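Local coordinates for probable E3 ubiquitin-protein ligase HERC1 (Homo sapiens, PDB 4QT6), which probably acts as a HECT-type E3 ubiquitin ligase, with a SPRY domain that may serve in protein recognition, at residues C38-F43 against F103-L108; L93-F98 against I115-N120. All coordinates share one frame; numbering follows the deposited sequence. Where two conformers were deposited one is given.

Contact 1 of 2, residues C38-F43 against F103-L108; sequences CYQWKF and FITCVL. With ARF (formamide), chain D; ARF (formamide), chain F; ARF (formamide), chain E.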
ATOM      1  N   CYS A  38      -7.262  14.516  -6.747  0.65 20.59           N
ATOM      2  CA  CYS A  38      -5.997  13.800  -6.760  0.65 20.80           C
ATOM      3  C   CYS A  38      -5.331  14.002  -5.388  1.00 20.73           C
ATOM      4  O   CYS A  38      -5.380  15.079  -4.818  1.00 21.30           O
ATOM      5  CB  CYS A  38      -5.106  14.282  -7.941  0.65 21.44           C
ATOM      6  SG  CYS A  38      -3.538  13.404  -8.247  0.65 21.77           S
ATOM      7  N   TYR A  39      -4.740  12.924  -4.869  1.00 20.62           N
ATOM      8  CA  TYR A  39      -4.018  12.981  -3.599  1.00 19.20           C
ATOM      9  C   TYR A  39      -2.732  12.214  -3.752  1.00 19.27           C
ATOM     10  O   TYR A  39      -2.716  11.101  -4.275  1.00 18.50           O
ATOM     11  CB  TYR A  39      -4.829  12.372  -2.476  1.00 19.39           C
ATOM     12  CG  TYR A  39      -4.130  12.342  -1.131  1.00 20.18           C
ATOM     13  CD1 TYR A  39      -3.710  13.516  -0.515  1.00 21.22           C
ATOM     14  CD2 TYR A  39      -3.919  11.139  -0.478  1.00 20.93           C
ATOM     15  CE1 TYR A  39      -3.098  13.498   0.717  1.00 22.02           C
ATOM     16  CE2 TYR A  39      -3.298  11.103   0.759  1.00 21.20           C
ATOM     17  CZ  TYR A  39      -2.885  12.287   1.351  1.00 22.11           C
ATOM     18  OH  TYR A  39      -2.279  12.279   2.591  1.00 24.77           O
ATOM     19  N   GLN A  40      -1.651  12.830  -3.285  1.00 18.93           N
ATOM     20  CA  GLN A  40      -0.318  12.244  -3.327  0.70 19.67           C
ATOM     21  C   GLN A  40       0.215  12.083  -1.883  1.00 17.88           C
ATOM     22  O   GLN A  40       0.006  12.959  -1.038  1.00 18.19           O
ATOM     23  CB  GLN A  40       0.566  13.176  -4.142  0.70 21.93           C
ATOM     24  CG  GLN A  40       1.889  12.610  -4.568  0.70 23.76           C
ATOM     25  CD  GLN A  40       2.658  13.557  -5.475  0.70 24.41           C
ATOM     26  OE1 GLN A  40       2.071  14.332  -6.230  0.70 24.43           O
ATOM     27  NE2 GLN A  40       3.968  13.523  -5.373  0.70 25.21           N
ATOM     28  N   TRP A  41       0.890  10.971  -1.614  1.00 16.89           N
ATOM     29  CA  TRP A  41       1.511  10.735  -0.313  1.00 16.34           C
ATOM     30  C   TRP A  41       2.669   9.749  -0.498  1.00 16.33           C
ATOM     31  O   TRP A  41       2.920   9.272  -1.616  1.00 16.24           O
ATOM     32  CB  TRP A  41       0.495  10.216   0.717  1.00 16.29           C
ATOM     33  CG  TRP A  41       0.121   8.806   0.470  1.00 16.51           C
ATOM     34  CD1 TRP A  41       0.594   7.716   1.129  1.00 15.75           C
ATOM     35  CD2 TRP A  41      -0.814   8.309  -0.505  1.00 16.29           C
ATOM     36  NE1 TRP A  41       0.041   6.588   0.627  1.00 15.88           N
ATOM     37  CE2 TRP A  41      -0.845   6.915  -0.362  1.00 16.98           C
ATOM     38  CE3 TRP A  41      -1.642   8.917  -1.461  1.00 18.22           C
ATOM     39  CZ2 TRP A  41      -1.640   6.086  -1.154  1.00 17.59           C
ATOM     40  CZ3 TRP A  41      -2.429   8.102  -2.269  1.00 18.07           C
ATOM     41  CH2 TRP A  41      -2.424   6.691  -2.104  1.00 18.35           C
ATOM     42  N   LYS A  42       3.372   9.435   0.589  1.00 16.75           N
ATOM     43  CA  LYS A  42       4.442   8.460   0.535  1.00 17.85           C
ATOM     44  C   LYS A  42       4.303   7.392   1.603  1.00 16.55           C
ATOM     45  O   LYS A  42       3.750   7.626   2.658  1.00 16.70           O
ATOM     46  CB  LYS A  42       5.817   9.132   0.680  1.00 18.87           C
ATOM     47  CG  LYS A  42       6.138  10.105  -0.425  1.00 20.58           C
ATOM     48  CD  LYS A  42       7.506  10.708  -0.251  1.00 24.07           C
ATOM     49  CE  LYS A  42       7.854  11.598  -1.423  1.00 28.15           C
ATOM     50  NZ  LYS A  42       9.054  12.419  -1.119  1.00 31.80           N
ATOM     51  N   PHE A  43       4.756   6.189   1.267  1.00 16.54           N
ATOM     52  CA  PHE A  43       5.036   5.170   2.266  1.00 17.90           C
ATOM     53  C   PHE A  43       6.529   5.060   2.433  1.00 18.62           C
ATOM     54  O   PHE A  43       7.265   5.139   1.447  1.00 19.77           O
ATOM     55  CB  PHE A  43       4.477   3.822   1.844  1.00 18.67           C
ATOM     56  CG  PHE A  43       2.976   3.727   1.929  1.00 18.69           C
ATOM     57  CD1 PHE A  43       2.343   3.811   3.157  1.00 19.75           C
ATOM     58  CD2 PHE A  43       2.220   3.477   0.814  1.00 20.45           C
ATOM     59  CE1 PHE A  43       0.971   3.699   3.256  1.00 20.59           C
ATOM     60  CE2 PHE A  43       0.837   3.343   0.911  1.00 19.26           C
ATOM     61  CZ  PHE A  43       0.231   3.426   2.128  1.00 20.32           C
ATOM     62  N   PHE A 103      11.358   4.948   0.050  1.00 20.33           N
ATOM     63  CA  PHE A 103      10.092   5.687  -0.065  1.00 21.13           C
ATOM     64  C   PHE A 103       9.377   5.315  -1.337  1.00 22.41           C
ATOM     65  O   PHE A 103      10.010   5.260  -2.401  1.00 23.52           O
ATOM     66  CB  PHE A 103      10.325   7.190  -0.170  1.00 21.14           C
ATOM     67  CG  PHE A 103      10.766   7.844   1.095  1.00 22.23           C
ATOM     68  CD1 PHE A 103      12.113   7.965   1.386  1.00 23.51           C
ATOM     69  CD2 PHE A 103       9.842   8.407   1.961  1.00 21.76           C
ATOM     70  CE1 PHE A 103      12.528   8.599   2.550  1.00 23.19           C
ATOM     71  CE2 PHE A 103      10.241   9.046   3.106  1.00 23.05           C
ATOM     72  CZ  PHE A 103      11.590   9.145   3.404  1.00 22.62           C
ATOM     73  N   ILE A 104       8.060   5.095  -1.246  1.00 18.81           N
ATOM     74  CA  ILE A 104       7.214   4.905  -2.432  1.00 19.50           C
ATOM     75  C   ILE A 104       6.226   6.064  -2.448  1.00 19.41           C
ATOM     76  O   ILE A 104       5.403   6.193  -1.573  1.00 19.03           O
ATOM     77  CB  ILE A 104       6.480   3.538  -2.443  1.00 19.11           C
ATOM     78  CG1 ILE A 104       7.482   2.375  -2.436  1.00 20.79           C
ATOM     79  CG2 ILE A 104       5.509   3.450  -3.623  1.00 19.14           C
ATOM     80  CD1 ILE A 104       8.413   2.367  -3.635  1.00 21.23           C
ATOM     81  N   THR A 105       6.327   6.906  -3.462  1.00 19.50           N
ATOM     82  CA  THR A 105       5.329   7.933  -3.708  1.00 20.29           C
ATOM     83  C   THR A 105       4.132   7.293  -4.378  1.00 20.33           C
ATOM     84  O   THR A 105       4.283   6.532  -5.345  1.00 19.76           O
ATOM     85  CB  THR A 105       5.884   9.031  -4.631  1.00 20.97           C
ATOM     86  OG1 THR A 105       7.061   9.614  -4.038  1.00 22.41           O
ATOM     87  CG2 THR A 105       4.848  10.101  -4.903  1.00 21.95           C
ATOM     88  N   CYS A 106       2.942   7.620  -3.887  1.00 19.04           N
ATOM     89  CA  CYS A 106       1.703   7.110  -4.434  1.00 19.91           C
ATOM     90  C   CYS A 106       0.907   8.305  -4.906  1.00 20.13           C
ATOM     91  O   CYS A 106       0.782   9.298  -4.187  1.00 18.43           O
ATOM     92  CB  CYS A 106       0.908   6.361  -3.359  1.00 19.86           C
ATOM     93  SG  CYS A 106       1.868   5.072  -2.508  1.00 23.26           S
ATOM     94  N   VAL A 107       0.378   8.222  -6.126  1.00 20.43           N
ATOM     95  CA  VAL A 107      -0.491   9.238  -6.666  1.00 20.98           C
ATOM     96  C   VAL A 107      -1.825   8.606  -7.014  1.00 20.53           C
ATOM     97  O   VAL A 107      -1.879   7.732  -7.882  1.00 21.93           O
ATOM     98  CB  VAL A 107       0.092   9.895  -7.935  1.00 22.04           C
ATOM     99  CG1 VAL A 107      -0.815  11.022  -8.389  1.00 21.84           C
ATOM    100  CG2 VAL A 107       1.477  10.445  -7.655  1.00 22.61           C
ATOM    101  N   LEU A 108      -2.861   8.991  -6.286  1.00 19.61           N
ATOM    102  CA  LEU A 108      -4.206   8.510  -6.507  1.00 19.43           C
ATOM    103  C   LEU A 108      -4.994   9.620  -7.177  1.00 20.49           C
ATOM    104  O   LEU A 108      -5.344  10.628  -6.548  1.00 19.17           O
ATOM    105  CB  LEU A 108      -4.866   8.091  -5.187  1.00 19.51           C
ATOM    106  CG  LEU A 108      -6.318   7.676  -5.288  1.00 19.46           C
ATOM    107  CD1 LEU A 108      -6.485   6.456  -6.205  1.00 20.29           C
ATOM    108  CD2 LEU A 108      -6.888   7.440  -3.895  1.00 21.11           C
TER
HETATM  109  N   ARF D2203      -7.862  13.156   1.202  1.00 50.15           N
HETATM  110  C   ARF D2203      -6.726  13.317   1.884  1.00 53.05           C
HETATM  111  O   ARF D2203      -6.307  12.394   2.569  1.00 53.38           O
HETATM  112  N   ARF F2205      -3.200   9.817   4.448  1.00 39.71           N
HETATM  113  C   ARF F2205      -2.348   9.950   5.479  1.00 41.32           C
HETATM  114  O   ARF F2205      -2.615   9.400   6.544  1.00 39.14           O
HETATM  115  N   ARF E2204      15.403   9.759   4.681  1.00 32.45           N
HETATM  116  C   ARF E2204      14.602   9.277   5.641  1.00 31.07           C
HETATM  117  O   ARF E2204      13.774  10.017   6.115  1.00 26.42           O
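Cys106 pushes its CB over one face of the Trp41 indole, 3.5 Å from the centroid of the six-membered ring and 15° off its normal, a CH-pi contact offset toward the rim. A chi1 of 74° sets Trp41 CG between its own backbone N and carbonyl carbon, the crowded position; the far end of the indole comes nearer to 103-108, as its contacts with Cys106 and Leu108 attest. Cys106 SG makes two oblique sulfur-aromatic contacts: it lies 4.3 Å from the centroid of the Trp41 five-membered ring and 3.7 Å from Phe43 CD2. Leu108 CB sits at the indole edge, in its plane, 3.8 Å from Trp41 CZ3. The register pairs Tyr39 with Leu108, Trp41 with Cys106 and Phe43 with Ile104, placing these side chains on one face of two antiparallel neighbours (156° between strand directions) in a sheet of the SPRY beta-sandwich; Pro138 of the facing sheet touches Trp41 and Phe43. Six backbone hydrogen bonds fix this register; Cys106 N to Trp41 O, 2.8 Å, is nearly straight. On the other face, Lys42 runs extended beside Thr105, its CE 3.4 Å from Thr105 OG1, while Lys42 NZ donates a hydrogen bond to Met158 O.

Contact 2 of 2, residues L93-F98 against I115-N120; sequences LTLSSF and ISFGKN. With ARF (formamide), chain C.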
ATOM      1  N   LEU A  93       2.508  -5.408 -16.075  1.00 31.71           N
ATOM      2  CA  LEU A  93       3.479  -4.366 -15.741  1.00 31.94           C
ATOM      3  C   LEU A  93       4.154  -4.658 -14.405  1.00 31.13           C
ATOM      4  O   LEU A  93       3.492  -4.921 -13.399  1.00 30.83           O
ATOM      5  CB  LEU A  93       2.815  -2.992 -15.688  1.00 33.14           C
ATOM      6  CG  LEU A  93       3.677  -1.801 -15.271  1.00 33.72           C
ATOM      7  CD1 LEU A  93       4.829  -1.535 -16.234  1.00 36.40           C
ATOM      8  CD2 LEU A  93       2.806  -0.563 -15.134  1.00 35.78           C
ATOM      9  N   THR A  94       5.475  -4.603 -14.402  1.00 30.41           N
ATOM     10  CA  THR A  94       6.254  -4.773 -13.185  1.00 32.05           C
ATOM     11  C   THR A  94       7.038  -3.484 -12.972  1.00 31.48           C
ATOM     12  O   THR A  94       7.612  -2.929 -13.914  1.00 32.42           O
ATOM     13  CB  THR A  94       7.183  -5.999 -13.320  1.00 33.94           C
ATOM     14  OG1 THR A  94       6.389  -7.152 -13.626  1.00 35.51           O
ATOM     15  CG2 THR A  94       7.955  -6.277 -12.046  1.00 34.54           C
ATOM     16  N   LEU A  95       7.037  -2.970 -11.745  1.00 28.51           N
ATOM     17  CA  LEU A  95       7.790  -1.773 -11.430  1.00 27.18           C
ATOM     18  C   LEU A  95       9.013  -2.163 -10.610  1.00 27.54           C
ATOM     19  O   LEU A  95       9.337  -3.351 -10.510  1.00 28.30           O
ATOM     20  CB  LEU A  95       6.889  -0.757 -10.704  1.00 26.47           C
ATOM     21  CG  LEU A  95       5.646  -0.249 -11.443  1.00 27.60           C
ATOM     22  CD1 LEU A  95       4.839   0.709 -10.563  1.00 28.07           C
ATOM     23  CD2 LEU A  95       6.014   0.421 -12.764  1.00 29.05           C
ATOM     24  N   SER A  96       9.726  -1.192 -10.049  1.00 26.41           N
ATOM     25  CA  SER A  96      10.908  -1.524  -9.274  1.00 28.48           C
ATOM     26  C   SER A  96      10.521  -2.245  -7.987  1.00 28.90           C
ATOM     27  O   SER A  96       9.480  -1.966  -7.402  1.00 27.48           O
ATOM     28  CB  SER A  96      11.710  -0.271  -8.919  1.00 29.65           C
ATOM     29  OG  SER A  96      12.165   0.397 -10.096  1.00 32.34           O
ATOM     30  N   SER A  97      11.367  -3.169  -7.559  1.00 27.12           N
ATOM     31  CA  SER A  97      11.258  -3.729  -6.223  0.70 26.76           C
ATOM     32  C   SER A  97      11.622  -2.643  -5.212  1.00 25.50           C
ATOM     33  O   SER A  97      12.221  -1.629  -5.564  1.00 24.20           O
ATOM     34  CB  SER A  97      12.186  -4.939  -6.060  0.70 28.19           C
ATOM     35  OG  SER A  97      13.540  -4.559  -6.206  0.70 29.69           O
ATOM     36  N   PHE A  98      11.230  -2.836  -3.960  1.00 24.51           N
ATOM     37  CA  PHE A  98      11.617  -1.902  -2.916  1.00 23.24           C
ATOM     38  C   PHE A  98      11.736  -2.625  -1.589  1.00 22.89           C
ATOM     39  O   PHE A  98      11.294  -3.774  -1.454  1.00 23.11           O
ATOM     40  CB  PHE A  98      10.662  -0.696  -2.849  1.00 22.65           C
ATOM     41  CG  PHE A  98       9.207  -1.061  -2.646  1.00 20.99           C
ATOM     42  CD1 PHE A  98       8.396  -1.352  -3.730  1.00 20.92           C
ATOM     43  CD2 PHE A  98       8.642  -1.082  -1.382  1.00 21.03           C
ATOM     44  CE1 PHE A  98       7.057  -1.667  -3.566  1.00 20.02           C
ATOM     45  CE2 PHE A  98       7.299  -1.397  -1.211  1.00 19.83           C
ATOM     46  CZ  PHE A  98       6.506  -1.699  -2.294  1.00 20.63           C
ATOM     47  N   ILE A 115      -3.740   5.253 -10.787  1.00 21.24           N
ATOM     48  CA  ILE A 115      -2.781   5.173  -9.687  1.00 20.77           C
ATOM     49  C   ILE A 115      -1.380   5.073 -10.244  1.00 21.04           C
ATOM     50  O   ILE A 115      -1.111   4.265 -11.170  1.00 21.84           O
ATOM     51  CB  ILE A 115      -3.054   3.929  -8.813  1.00 20.18           C
ATOM     52  CG1 ILE A 115      -4.404   4.069  -8.109  1.00 20.43           C
ATOM     53  CG2 ILE A 115      -1.914   3.726  -7.820  1.00 20.04           C
ATOM     54  CD1 ILE A 115      -4.981   2.748  -7.653  1.00 20.51           C
ATOM     55  N   SER A 116      -0.463   5.889  -9.720  1.00 20.91           N
ATOM     56  CA  SER A 116       0.930   5.839 -10.140  1.00 21.07           C
ATOM     57  C   SER A 116       1.819   5.711  -8.910  1.00 22.21           C
ATOM     58  O   SER A 116       1.413   6.129  -7.831  1.00 20.63           O
ATOM     59  CB  SER A 116       1.293   7.099 -10.938  1.00 22.91           C
ATOM     60  OG  SER A 116       0.366   7.339 -11.987  1.00 24.07           O
ATOM     61  N   PHE A 117       2.986   5.104  -9.086  1.00 20.69           N
ATOM     62  CA  PHE A 117       3.960   4.898  -8.017  1.00 21.34           C
ATOM     63  C   PHE A 117       5.363   5.307  -8.455  1.00 24.47           C
ATOM     64  O   PHE A 117       5.812   4.925  -9.539  1.00 23.38           O
ATOM     65  CB  PHE A 117       4.046   3.418  -7.626  1.00 20.64           C
ATOM     66  CG  PHE A 117       2.789   2.849  -7.025  1.00 19.44           C
ATOM     67  CD1 PHE A 117       2.321   3.270  -5.785  1.00 19.34           C
ATOM     68  CD2 PHE A 117       2.087   1.847  -7.684  1.00 19.63           C
ATOM     69  CE1 PHE A 117       1.157   2.723  -5.244  1.00 19.03           C
ATOM     70  CE2 PHE A 117       0.950   1.300  -7.149  1.00 19.64           C
ATOM     71  CZ  PHE A 117       0.481   1.732  -5.910  1.00 19.31           C
ATOM     72  N   GLY A 118       6.062   6.042  -7.601  1.00 22.91           N
ATOM     73  CA  GLY A 118       7.451   6.383  -7.816  1.00 24.32           C
ATOM     74  C   GLY A 118       8.271   5.875  -6.660  1.00 25.48           C
ATOM     75  O   GLY A 118       7.790   5.820  -5.530  1.00 25.55           O
ATOM     76  N   LYS A 119       9.496   5.454  -6.950  1.00 25.38           N
ATOM     77  CA  LYS A 119      10.410   4.978  -5.908  1.00 25.32           C
ATOM     78  C   LYS A 119      11.497   6.001  -5.637  1.00 28.58           C
ATOM     79  O   LYS A 119      12.127   6.507  -6.568  1.00 27.47           O
ATOM     80  CB  LYS A 119      11.038   3.638  -6.318  1.00 26.68           C
ATOM     81  CG  LYS A 119      12.091   3.134  -5.360  1.00 26.31           C
ATOM     82  CD  LYS A 119      12.657   1.810  -5.825  1.00 27.03           C
ATOM     83  CE  LYS A 119      13.769   1.323  -4.914  1.00 28.76           C
ATOM     84  NZ  LYS A 119      14.449   0.130  -5.501  1.00 32.01           N
ATOM     85  N   ASN A 120      11.702   6.304  -4.358  1.00 27.70           N
ATOM     86  CA  ASN A 120      12.728   7.251  -3.903  1.00 29.90           C
ATOM     87  C   ASN A 120      12.810   8.527  -4.720  1.00 32.67           C
ATOM     88  O   ASN A 120      13.895   8.945  -5.156  1.00 35.10           O
ATOM     89  CB  ASN A 120      14.093   6.554  -3.818  1.00 29.74           C
ATOM     90  CG  ASN A 120      14.141   5.526  -2.714  1.00 29.25           C
ATOM     91  OD1 ASN A 120      13.536   5.709  -1.660  1.00 29.81           O
ATOM     92  ND2 ASN A 120      14.856   4.439  -2.942  1.00 28.05           N
TER
HETATM   93  N   ARF C2202       7.991   2.468  -9.032  0.50 24.39           N
HETATM   94  C   ARF C2202       8.691   2.640 -10.160  0.50 25.80           C
HETATM   95  O   ARF C2202       9.398   1.730 -10.575  0.50 25.66           O
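Lys119 reaches over to the 93-98 segment as a fully extended chain, CG anti to its backbone N (chi1 175°), and donates a hydrogen bond from NZ to the carbonyl of Ser97 at NZ-O 2.8 Å. The ammonium approaches that oxygen with a C=O...N angle of 153°, tilted 24° from the carbonyl plane. On the way its methylenes pack on the loop: Lys119 CD lies 3.8 Å from Ser96 CB, and Lys119 CE is 4.2 Å from Phe98 CB. An alanine in place of Lys119 would probably leave the Ser97 carbonyl without this donor and open a gap beside Ser96 and Phe98. Farther back along the strand, Leu95 and Phe117 meet with their side chains at about a right angle. Leu95 CD1 sits at the edge of the Phe117 ring, near its plane, and 4.1 Å from Phe117 CB. Between these two meetings, where Leu95 and Phe117 CA atoms stand 8.4 Å apart, a formamide bridges the backbones. Its oxygen accepts from Ser96 N at 3.0 Å, and its nitrogen makes a weak hydrogen bond to Phe117 O at 3.3 Å. The pocket therefore offers both a donor and an acceptor to a small amide. Tyr78 OH is hydrogen-bonded to both the formamide and Ser96 O, and its ring stacks on Phe117, while Leu85 of strand 84-86 touches both Leu95 and Phe117, so the loop after strand 93-94 is laid against strand 114-119 where the two sheets of the sandwich face each other.

Overall arrangement
The centres of contacts 1 and 2 lie about 11 Å apart, and their segments alternate along the chain: 38-43, 93-98, 103-108, then 115-120. Strands 38-47, 103-109 and 114-119 are consecutive neighbours in one antiparallel sheet, so contact 1 is a pairing within that sheet, whereas contact 2 lays a loop on the next strand across. The two are joined directly: Thr105 N lies 2.8 Å from Gly118 O, a probable hydrogen bond, and Cys106 SG packs 3.7 Å from Phe117 CE1. Strand 103-109 pairs with 38-47 on one side and 114-119 on the other, and Ile104 CD1 also packs 3.7 Å from Phe98 CG of the loop, so both contacts belong to one continuous part of the sandwich interior.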